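Local atomic coordinates of hypothetical protein aq_1956 (Aquifex aeolicus, PDB entry 2YVT), a protein that is of unknown function but belongs to the calcineurin-like metallophosphoesterase superfamily and shares its fold. Residues A10-K15 against P236-E241; V37-I42 against V215-H220. All coordinates share one frame; numbering follows the deposited sequence.

Contact 1: A10-K15 against P236-E241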
loop_
_atom_site.group_PDB
_atom_site.type_symbol
_atom_site.label_atom_id
_atom_site.label_comp_id
_atom_site.label_asym_id
_atom_site.label_seq_id
_atom_site.Cartn_x
_atom_site.Cartn_y
_atom_site.Cartn_z
ATOM N N ALA A 10 -9.992 0.959 -4.175
ATOM C CA ALA A 10 -8.790 0.957 -3.328
ATOM C C ALA A 10 -9.133 1.050 -1.853
ATOM O O ALA A 10 -10.018 1.810 -1.460
ATOM C CB ALA A 10 -7.852 2.102 -3.723
ATOM N N ILE A 11 -8.416 0.268 -1.048
ATOM C CA ILE A 11 -8.461 0.383 0.411
ATOM C C ILE A 11 -7.040 0.510 0.963
ATOM O O ILE A 11 -6.058 0.214 0.269
ATOM C CB ILE A 11 -9.181 -0.826 1.082
ATOM C CG1 ILE A 11 -8.383 -2.129 0.889
ATOM C CG2 ILE A 11 -10.616 -0.939 0.571
ATOM C CD1 ILE A 11 -8.924 -3.303 1.716
ATOM N N LYS A 12 -6.933 0.949 2.213
ATOM C CA LYS A 12 -5.645 1.005 2.904
ATOM C C LYS A 12 -5.827 0.643 4.369
ATOM O O LYS A 12 -6.927 0.782 4.915
ATOM C CB LYS A 12 -4.951 2.370 2.730
ATOM C CG LYS A 12 -5.638 3.590 3.384
ATOM C CD LYS A 12 -5.063 3.913 4.749
ATOM C CE LYS A 12 -5.741 5.134 5.369
ATOM N NZ LYS A 12 -5.000 6.402 5.064
ATOM N N ASN A 13 -4.745 0.183 4.991
ATOM C CA ASN A 13 -4.761 -0.250 6.393
ATOM C C ASN A 13 -5.829 -1.312 6.648
ATOM O O ASN A 13 -6.720 -1.141 7.491
ATOM C CB ASN A 13 -4.905 0.948 7.348
ATOM C CG ASN A 13 -3.599 1.707 7.539
ATOM O OD1 ASN A 13 -2.505 1.140 7.417
ATOM N ND2 ASN A 13 -3.707 2.991 7.872
ATOM N N PHE A 14 -5.716 -2.415 5.909
ATOM C CA PHE A 14 -6.561 -3.593 6.126
ATOM C C PHE A 14 -6.492 -4.037 7.591
ATOM O O PHE A 14 -7.525 -4.353 8.194
ATOM C CB PHE A 14 -6.156 -4.723 5.170
ATOM C CG PHE A 14 -6.856 -6.009 5.440
ATOM C CD1 PHE A 14 -8.204 -6.154 5.125
ATOM C CD2 PHE A 14 -6.171 -7.083 6.012
ATOM C CE1 PHE A 14 -8.861 -7.352 5.392
ATOM C CE2 PHE A 14 -6.823 -8.283 6.288
ATOM C CZ PHE A 14 -8.169 -8.417 5.977
ATOM N N LYS A 15 -5.278 -4.051 8.148
ATOM C CA LYS A 15 -5.037 -4.281 9.584
ATOM C C LYS A 15 -5.826 -5.477 10.129
ATOM O O LYS A 15 -6.479 -5.403 11.175
ATOM C CB LYS A 15 -5.318 -3.010 10.404
ATOM C CG LYS A 15 -4.254 -1.930 10.246
ATOM C CD LYS A 15 -4.548 -0.693 11.091
ATOM C CE LYS A 15 -3.500 0.391 10.861
ATOM N NZ LYS A 15 -3.556 1.492 11.886
ATOM N N PRO A 236 -7.505 6.578 0.260
ATOM C CA PRO A 236 -8.882 6.091 0.469
ATOM C C PRO A 236 -9.470 6.341 1.857
ATOM O O PRO A 236 -10.681 6.273 2.013
ATOM C CB PRO A 236 -8.765 4.578 0.235
ATOM C CG PRO A 236 -7.485 4.385 -0.511
ATOM C CD PRO A 236 -6.572 5.492 -0.097
ATOM N N GLY A 237 -8.627 6.620 2.851
ATOM C CA GLY A 237 -9.085 6.684 4.240
ATOM C C GLY A 237 -9.078 5.294 4.844
ATOM O O GLY A 237 -8.749 4.309 4.163
ATOM N N GLU A 238 -9.442 5.209 6.117
ATOM C CA GLU A 238 -9.219 3.981 6.888
ATOM C C GLU A 238 -10.236 2.889 6.610
ATOM O O GLU A 238 -11.436 3.079 6.818
ATOM C CB GLU A 238 -9.235 4.291 8.388
ATOM C CG GLU A 238 -8.147 5.257 8.830
ATOM C CD GLU A 238 -6.735 4.671 8.799
ATOM O OE1 GLU A 238 -6.564 3.441 8.667
ATOM O OE2 GLU A 238 -5.785 5.459 8.920
ATOM N N PHE A 239 -9.749 1.723 6.186
ATOM C CA PHE A 239 -10.609 0.554 6.052
ATOM C C PHE A 239 -11.380 0.233 7.353
ATOM O O PHE A 239 -12.544 -0.192 7.286
ATOM C CB PHE A 239 -9.785 -0.645 5.590
ATOM C CG PHE A 239 -10.605 -1.835 5.195
ATOM C CD1 PHE A 239 -11.474 -1.767 4.107
ATOM C CD2 PHE A 239 -10.473 -3.045 5.881
ATOM C CE1 PHE A 239 -12.218 -2.880 3.725
ATOM C CE2 PHE A 239 -11.216 -4.169 5.488
ATOM C CZ PHE A 239 -12.087 -4.075 4.413
ATOM N N GLU A 240 -10.754 0.473 8.513
ATOM C CA GLU A 240 -11.413 0.263 9.826
ATOM C C GLU A 240 -12.629 1.156 10.036
ATOM O O GLU A 240 -13.455 0.898 10.922
ATOM C CB GLU A 240 -10.512 0.645 10.989
ATOM C CG GLU A 240 -9.196 0.029 11.147
ATOM C CD GLU A 240 -8.448 0.758 12.262
ATOM O OE1 GLU A 240 -7.778 0.097 13.059
ATOM O OE2 GLU A 240 -8.559 2.012 12.356
ATOM N N GLU A 241 -12.674 2.263 9.309
ATOM C CA GLU A 241 -13.807 3.179 9.365
ATOM C C GLU A 241 -14.842 2.822 8.303
ATOM O O GLU A 241 -15.814 3.553 8.110
ATOM C CB GLU A 241 -13.323 4.621 9.176
ATOM C CG GLU A 241 -12.449 5.109 10.312
ATOM C CD GLU A 241 -11.800 6.452 10.062
ATOM O OE1 GLU A 241 -12.300 7.233 9.222
ATOM O OE2 GLU A 241 -10.780 6.717 10.722
HETATM O O HOH W 1 -9.578 1.953 2.990
HETATM O O HOH W 2 -5.951 2.609 11.478
#
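Glu238 sets CG anti to its carbonyl carbon (chi1 -61°), and the bend at chi2 (-71°) turns CD back toward Asn13, although the CB bond points away from 10-15. Asn13 ND2 donates to Glu238 OE1 at 3.0 Å, meeting its syn side with the amide and carboxylate planes only 8° apart. A weak second bond runs from ND2 to Glu238 OE2 (3.4 Å), while Asn13 OD1 accepts from Asn41 N, so both ends of the amide are held. Water 2 accepts from Lys15 NZ at 2.7 Å and donates weakly to Glu238 OE1 and Glu240 OE2. Lys12 NZ lies 4.0 Å from Glu238 OE2, beyond a salt bridge, and bonds instead to Asn235 OD1 and the carbonyls of His220 and Gly222. An alanine in place of this glutamate would probably leave Asn13 ND2 without its carboxylate acceptor and water 2 with one partner fewer.

Phe239 N bonds to Lys12 O (3.2 Å), and water 1 bridges Lys12 N to Gly237 O. Among the apolar side chains, Ile11 CD1 sits over one face of the Phe239 ring, 3.9 Å from its centroid, a CH-pi contact; Phe14 CD1 meets Phe239 CE2 obliquely at 3.6 Å. The loop joining strands 231-235 and 243-248 thus passes from one sheet to the other beside residues 10-15, as in the two-sheet calcineurin-like fold.

Contact 2: V37-I42 against V215-H220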
loop_
_atom_site.group_PDB
_atom_site.type_symbol
_atom_site.label_atom_id
_atom_site.label_comp_id
_atom_site.label_asym_id
_atom_site.label_seq_id
_atom_site.Cartn_x
_atom_site.Cartn_y
_atom_site.Cartn_z
ATOM N N VAL A 37 -7.169 -2.538 -5.332
ATOM C CA VAL A 37 -5.867 -2.169 -4.782
ATOM C C VAL A 37 -5.948 -2.232 -3.268
ATOM O O VAL A 37 -6.800 -1.583 -2.661
ATOM C CB VAL A 37 -5.429 -0.751 -5.239
ATOM C CG1 VAL A 37 -4.189 -0.290 -4.475
ATOM C CG2 VAL A 37 -5.151 -0.743 -6.734
ATOM N N VAL A 38 -5.073 -3.031 -2.661
ATOM C CA VAL A 38 -4.991 -3.098 -1.197
ATOM C C VAL A 38 -3.637 -2.546 -0.788
ATOM O O VAL A 38 -2.601 -3.153 -1.078
ATOM C CB VAL A 38 -5.142 -4.538 -0.645
ATOM C CG1 VAL A 38 -5.145 -4.515 0.870
ATOM C CG2 VAL A 38 -6.439 -5.189 -1.160
ATOM N N VAL A 39 -3.649 -1.374 -0.149
ATOM C CA VAL A 39 -2.429 -0.799 0.407
ATOM C C VAL A 39 -2.347 -1.234 1.866
ATOM O O VAL A 39 -3.374 -1.311 2.554
ATOM C CB VAL A 39 -2.426 0.752 0.321
ATOM C CG1 VAL A 39 -1.073 1.318 0.786
ATOM C CG2 VAL A 39 -2.744 1.220 -1.098
ATOM N N GLY A 40 -1.139 -1.536 2.336
ATOM C CA GLY A 40 -0.952 -1.890 3.733
ATOM C C GLY A 40 -1.333 -0.740 4.666
ATOM O O GLY A 40 -1.676 0.351 4.212
ATOM N N ASN A 41 -1.269 -0.960 5.975
ATOM C CA ASN A 41 -0.825 -2.202 6.580
ATOM C C ASN A 41 -1.801 -3.351 6.452
ATOM O O ASN A 41 -3.003 -3.189 6.694
ATOM C CB ASN A 41 -0.566 -1.944 8.057
ATOM C CG ASN A 41 0.464 -0.867 8.255
ATOM O OD1 ASN A 41 0.176 0.255 8.748
ATOM N ND2 ASN A 41 1.662 -1.160 7.814
ATOM N N ILE A 42 -1.267 -4.509 6.077
ATOM C CA ILE A 42 -2.036 -5.753 6.090
ATOM C C ILE A 42 -2.101 -6.291 7.518
ATOM O O ILE A 42 -3.177 -6.626 8.017
ATOM C CB ILE A 42 -1.438 -6.809 5.141
ATOM C CG1 ILE A 42 -1.503 -6.302 3.697
ATOM C CG2 ILE A 42 -2.181 -8.144 5.287
ATOM C CD1 ILE A 42 -0.486 -6.903 2.771
ATOM N N VAL A 215 -1.664 9.149 -11.573
ATOM C CA VAL A 215 -2.407 8.911 -10.338
ATOM C C VAL A 215 -1.464 8.271 -9.325
ATOM O O VAL A 215 -0.599 7.457 -9.680
ATOM C CB VAL A 215 -3.620 7.970 -10.577
ATOM C CG1 VAL A 215 -4.365 7.661 -9.272
ATOM C CG2 VAL A 215 -4.576 8.560 -11.614
ATOM N N ALA A 216 -1.612 8.668 -8.069
ATOM C CA ALA A 216 -0.934 7.992 -6.974
ATOM C C ALA A 216 -1.968 7.575 -5.936
ATOM O O ALA A 216 -2.776 8.392 -5.499
ATOM C CB ALA A 216 0.136 8.891 -6.353
ATOM N N ILE A 217 -1.951 6.297 -5.569
ATOM C CA ILE A 217 -2.834 5.772 -4.526
ATOM C C ILE A 217 -1.965 5.534 -3.295
ATOM O O ILE A 217 -0.924 4.901 -3.390
ATOM C CB ILE A 217 -3.528 4.466 -4.978
ATOM C CG1 ILE A 217 -4.394 4.726 -6.222
ATOM C CG2 ILE A 217 -4.351 3.876 -3.828
ATOM C CD1 ILE A 217 -4.869 3.470 -6.942
ATOM N N VAL A 218 -2.372 6.079 -2.152
ATOM C CA VAL A 218 -1.489 6.130 -0.982
ATOM C C VAL A 218 -2.198 5.698 0.303
ATOM O O VAL A 218 -3.430 5.679 0.355
ATOM C CB VAL A 218 -0.830 7.537 -0.817
ATOM C CG1 VAL A 218 0.085 7.868 -2.036
ATOM C CG2 VAL A 218 -1.894 8.615 -0.626
ATOM N N GLY A 219 -1.419 5.366 1.333
ATOM C CA GLY A 219 -1.965 4.794 2.568
ATOM C C GLY A 219 -1.554 5.503 3.852
ATOM O O GLY A 219 -1.682 6.724 3.973
ATOM N N HIS A 220 -1.053 4.729 4.816
ATOM C CA HIS A 220 -0.632 5.262 6.118
ATOM C C HIS A 220 -1.750 6.150 6.691
ATOM O O HIS A 220 -2.915 5.735 6.696
ATOM C CB HIS A 220 0.738 5.965 5.998
ATOM C CG HIS A 220 1.423 6.232 7.305
ATOM N ND1 HIS A 220 1.149 5.541 8.468
ATOM C CD2 HIS A 220 2.405 7.110 7.616
ATOM C CE1 HIS A 220 1.927 5.991 9.440
ATOM N NE2 HIS A 220 2.706 6.938 8.944
#
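Val39 and Ile217 carry the apolar part of this contact, methyl to methyl: Val39 CG2 lies 4.1 Å from Ile217 CG2. The same Ile217 methyl also faces Val37, whose CG1 approaches CG2 of Ile217 to 4.2 Å, and a single branch of the isoleucine therefore serves two residues of strand 35-39. With CG1 beside the backbone N (chi1 -61°), the CG2 branch, anti to that N, is the one that meets both valines. The CB bonds of Val37, Val39 and Ile217 all point across the interface, whereas that of Val38 turns away, as expected of an extended strand offering one face.

A second kind of contact sets a side chain against backbone. Val39 CG1, anti to its own backbone N (chi1 -174°), rests 4.0 Å from Gly219 CA, where the CA atoms of the two segments come nearest, Val39 CA to Gly219 CA being 6.0 Å. A CB modelled on Gly219 would lie 2.8 Å from Val39 CG1, a clash, so the close approach depends on the missing side chain.

Polar groups contribute little directly. Gly40 O and His220 N stay 4.5 Å apart, and Gly219 O is bonded to Asn235 ND2.

The touching parts run 19° apart, but belong to different sheets: strand 35-39 lies between 7-12 and 91-95, and strand 215-218 between 175-180 and 231-235. Ile179 of strand 175-180 and Ala10 of strand 7-12 add to the packing between the sheets, while Val38 on the reverse face meets Phe81 of helix 65-86.

Contacts 1 and 2 have centres about 8 Å apart and meet where 10-15 and 236-241 adjoin 37-42 and 215-220, through two polar pairs and one packing contact. Lys12 NZ lies 2.7 Å from His220 O, a probable hydrogen bond from contact 1 to contact 2, and Asn13 OD1 lies 2.8 Å from Asn41 N, a second probable one. Pro236 CD packs 3.2 Å from Val218 O. Contact 2 joins the two sheets through apolar side chains, whereas contact 1 brings the 236-241 loop beside 10-15. The loops gathered here occupy the region where related metallophosphoesterases build their metal site; that this protein uses it likewise remains an inference.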